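Exodeoxyribonuclease (PDB 2JC5) probably cleaves the phosphodiester backbone of DNA at abasic sites, as a metal-dependent endonuclease of the AP/ExoA repair family. Local coordinates at residues 190-195 with 217-222. Residues are numbered along the deposited sequence; the frame is centred on the assembly and turned at random.
Sequences DMWRTL and GWRIDY. With BCN (bicine), chain C.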
# COMPACT_ATOMS: atom_id res chain seq x y z
N ASP A 190 0.97 -12.83 -1.05
CA ASP A 190 0.20 -11.81 -1.73
C ASP A 190 -1.25 -12.12 -1.38
O ASP A 190 -1.85 -13.05 -1.92
CB ASP A 190 0.51 -11.91 -3.23
CG ASP A 190 -0.34 -11.03 -4.09
OD1 ASP A 190 -1.30 -10.41 -3.56
OD2 ASP A 190 -0.02 -10.95 -5.30
N MET A 191 -1.81 -11.37 -0.45
CA MET A 191 -3.03 -11.82 0.21
C MET A 191 -4.20 -11.94 -0.75
O MET A 191 -4.97 -12.91 -0.69
CB MET A 191 -3.40 -10.91 1.38
CG MET A 191 -4.15 -11.62 2.48
SD MET A 191 -3.26 -13.00 3.27
CE MET A 191 -4.01 -14.48 2.56
N TRP A 192 -4.35 -10.96 -1.64
CA TRP A 192 -5.44 -10.98 -2.60
C TRP A 192 -5.36 -12.22 -3.50
O TRP A 192 -6.35 -12.94 -3.70
CB TRP A 192 -5.44 -9.73 -3.49
CG TRP A 192 -6.54 -9.80 -4.49
CD1 TRP A 192 -6.49 -10.28 -5.76
CD2 TRP A 192 -7.91 -9.46 -4.24
NE1 TRP A 192 -7.74 -10.23 -6.34
CE2 TRP A 192 -8.63 -9.73 -5.43
CE3 TRP A 192 -8.60 -8.94 -3.14
CZ2 TRP A 192 -9.99 -9.48 -5.55
CZ3 TRP A 192 -9.95 -8.69 -3.27
CH2 TRP A 192 -10.64 -8.98 -4.46
N ARG A 193 -4.18 -12.46 -4.06
CA ARG A 193 -4.03 -13.53 -5.05
C ARG A 193 -4.18 -14.88 -4.38
O ARG A 193 -4.67 -15.82 -5.01
CB ARG A 193 -2.68 -13.41 -5.74
CG ARG A 193 -2.41 -14.41 -6.82
CD ARG A 193 -3.45 -14.46 -7.89
NE ARG A 193 -3.64 -13.18 -8.56
CZ ARG A 193 -4.81 -12.55 -8.73
NH1 ARG A 193 -5.95 -13.03 -8.25
NH2 ARG A 193 -4.82 -11.39 -9.38
N THR A 194 -3.79 -14.97 -3.12
CA THR A 194 -3.93 -16.21 -2.38
C THR A 194 -5.38 -16.48 -2.04
O THR A 194 -5.86 -17.62 -2.18
CB THR A 194 -3.01 -16.21 -1.14
OG1 THR A 194 -1.66 -16.31 -1.60
CG2 THR A 194 -3.30 -17.39 -0.23
N LEU A 195 -6.10 -15.46 -1.60
CA LEU A 195 -7.52 -15.61 -1.29
C LEU A 195 -8.37 -15.94 -2.52
O LEU A 195 -9.29 -16.74 -2.43
CB LEU A 195 -8.10 -14.33 -0.64
CG LEU A 195 -7.72 -14.10 0.82
CD1 LEU A 195 -8.06 -12.70 1.27
CD2 LEU A 195 -8.40 -15.14 1.72
N GLY A 217 -7.49 -1.52 -15.94
CA GLY A 217 -6.96 -1.51 -14.60
C GLY A 217 -5.68 -2.29 -14.42
O GLY A 217 -5.28 -3.12 -15.26
N TRP A 218 -5.04 -2.01 -13.28
CA TRP A 218 -3.87 -2.73 -12.85
C TRP A 218 -4.02 -3.04 -11.37
O TRP A 218 -4.50 -2.19 -10.62
CB TRP A 218 -2.60 -1.87 -12.96
CG TRP A 218 -2.22 -1.33 -14.30
CD1 TRP A 218 -2.98 -0.60 -15.17
CD2 TRP A 218 -0.90 -1.37 -14.86
NE1 TRP A 218 -2.23 -0.24 -16.27
CE2 TRP A 218 -0.95 -0.69 -16.10
CE3 TRP A 218 0.31 -1.95 -14.45
CZ2 TRP A 218 0.17 -0.57 -16.92
CZ3 TRP A 218 1.42 -1.81 -15.25
CH2 TRP A 218 1.34 -1.14 -16.48
N ARG A 219 -3.56 -4.21 -10.95
CA ARG A 219 -3.47 -4.52 -9.53
C ARG A 219 -2.04 -4.22 -9.07
O ARG A 219 -1.12 -5.03 -9.26
CB ARG A 219 -3.84 -5.98 -9.24
CG ARG A 219 -3.92 -6.26 -7.74
CD ARG A 219 -4.41 -7.63 -7.48
NE ARG A 219 -3.42 -8.64 -7.83
CZ ARG A 219 -2.58 -9.20 -6.96
NH1 ARG A 219 -2.60 -8.85 -5.67
NH2 ARG A 219 -1.73 -10.11 -7.40
N ILE A 220 -1.85 -3.02 -8.53
CA ILE A 220 -0.54 -2.58 -8.06
C ILE A 220 -0.49 -2.31 -6.55
O ILE A 220 0.58 -2.00 -6.03
CB ILE A 220 -0.02 -1.37 -8.87
CG1 ILE A 220 -1.01 -0.20 -8.81
CG2 ILE A 220 0.28 -1.79 -10.31
CD1 ILE A 220 -0.48 1.11 -9.44
N ASP A 221 -1.63 -2.44 -5.88
CA ASP A 221 -1.73 -2.29 -4.43
C ASP A 221 -1.85 -3.68 -3.84
O ASP A 221 -2.55 -4.54 -4.40
CB ASP A 221 -2.94 -1.44 -4.07
CG ASP A 221 -2.83 -0.03 -4.64
OD1 ASP A 221 -2.21 0.84 -3.97
OD2 ASP A 221 -3.36 0.23 -5.75
N TYR A 222 -1.16 -3.91 -2.74
CA TYR A 222 -1.07 -5.23 -2.12
C TYR A 222 -1.17 -5.15 -0.61
O TYR A 222 -0.83 -4.13 -0.01
CB TYR A 222 0.29 -5.89 -2.38
CG TYR A 222 0.68 -6.17 -3.79
CD1 TYR A 222 1.14 -5.15 -4.62
CD2 TYR A 222 0.65 -7.45 -4.30
CE1 TYR A 222 1.51 -5.41 -5.91
CE2 TYR A 222 1.03 -7.72 -5.59
CZ TYR A 222 1.48 -6.69 -6.39
OH TYR A 222 1.88 -6.97 -7.68
N1 BCN C . 2.53 2.93 -13.12
C1 BCN C . 3.65 2.30 -12.38
C2 BCN C . 4.94 3.06 -12.50
O21 BCN C . 5.93 2.66 -11.82
O22 BCN C . 4.99 4.05 -13.25
C3 BCN C . 1.52 3.53 -12.24
C4 BCN C . 1.88 4.97 -11.96
O4 BCN C . 2.12 5.73 -13.17
C5 BCN C . 1.90 1.96 -14.08
C6 BCN C . 1.34 2.70 -15.30
O6 BCN C . 2.19 3.75 -15.73
O HOH W 1 -0.92 -12.58 -9.45
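Two arginines, Arg193 and Arg219, lie with NH2 of Arg193 only 3.5 Å from NE of Arg219, two like-charged donors that cannot bond to each other. Asp158, whose OD1 forms salt bridges with both side chains, probably offsets the repulsion, while Asp190 takes the far end of Arg219. The site belongs to the DNase I-like fold, where strand 189-190 runs antiparallel to strand 217-225 and passes straight into helix 191-195.

Asp190 and Arg219 meet tip to tip in an end-on, bidentate salt bridge. NH1 of Arg219 gives a 2.9 Å bond to OD1 of Asp190. Its NH2 gives one of 2.8 Å to OD2 of Asp190, with an N-H...O angle of 164°. Both oxygens are met on their syn sides, and the carboxylate and guanidinium planes differ by only 23°. Arginine suits this place because its flat guanidinium carries two N-H groups pointing the same way; the bend of the chain at chi3 merely aims them. Asp190 sits at the N-cap position, but its carboxylate, with CG anti to the backbone N (chi1 173°), is spent on Arg219, and so short a side chain suits a long arginine met tip to tip.

Flat neighbours flank the ion pair. Trp192 offers a flat ring, with CD1 over one face of the Arg219 guanidinium, and an indole N-H to the carbonyl of Val199. Tyr222 turns polarised ring C-H groups to the carboxylate, CE2 lying 3.4 Å from OD2 of Asp190, and bonds through its hydroxyl to the carbonyl of Ile152. Arg193 suits its place as a multiple donor: beside the arginine pair, one water accepts a 2.9 Å bond from NE of Arg193 and a weak 3.3 Å bond from NH2 of Arg219.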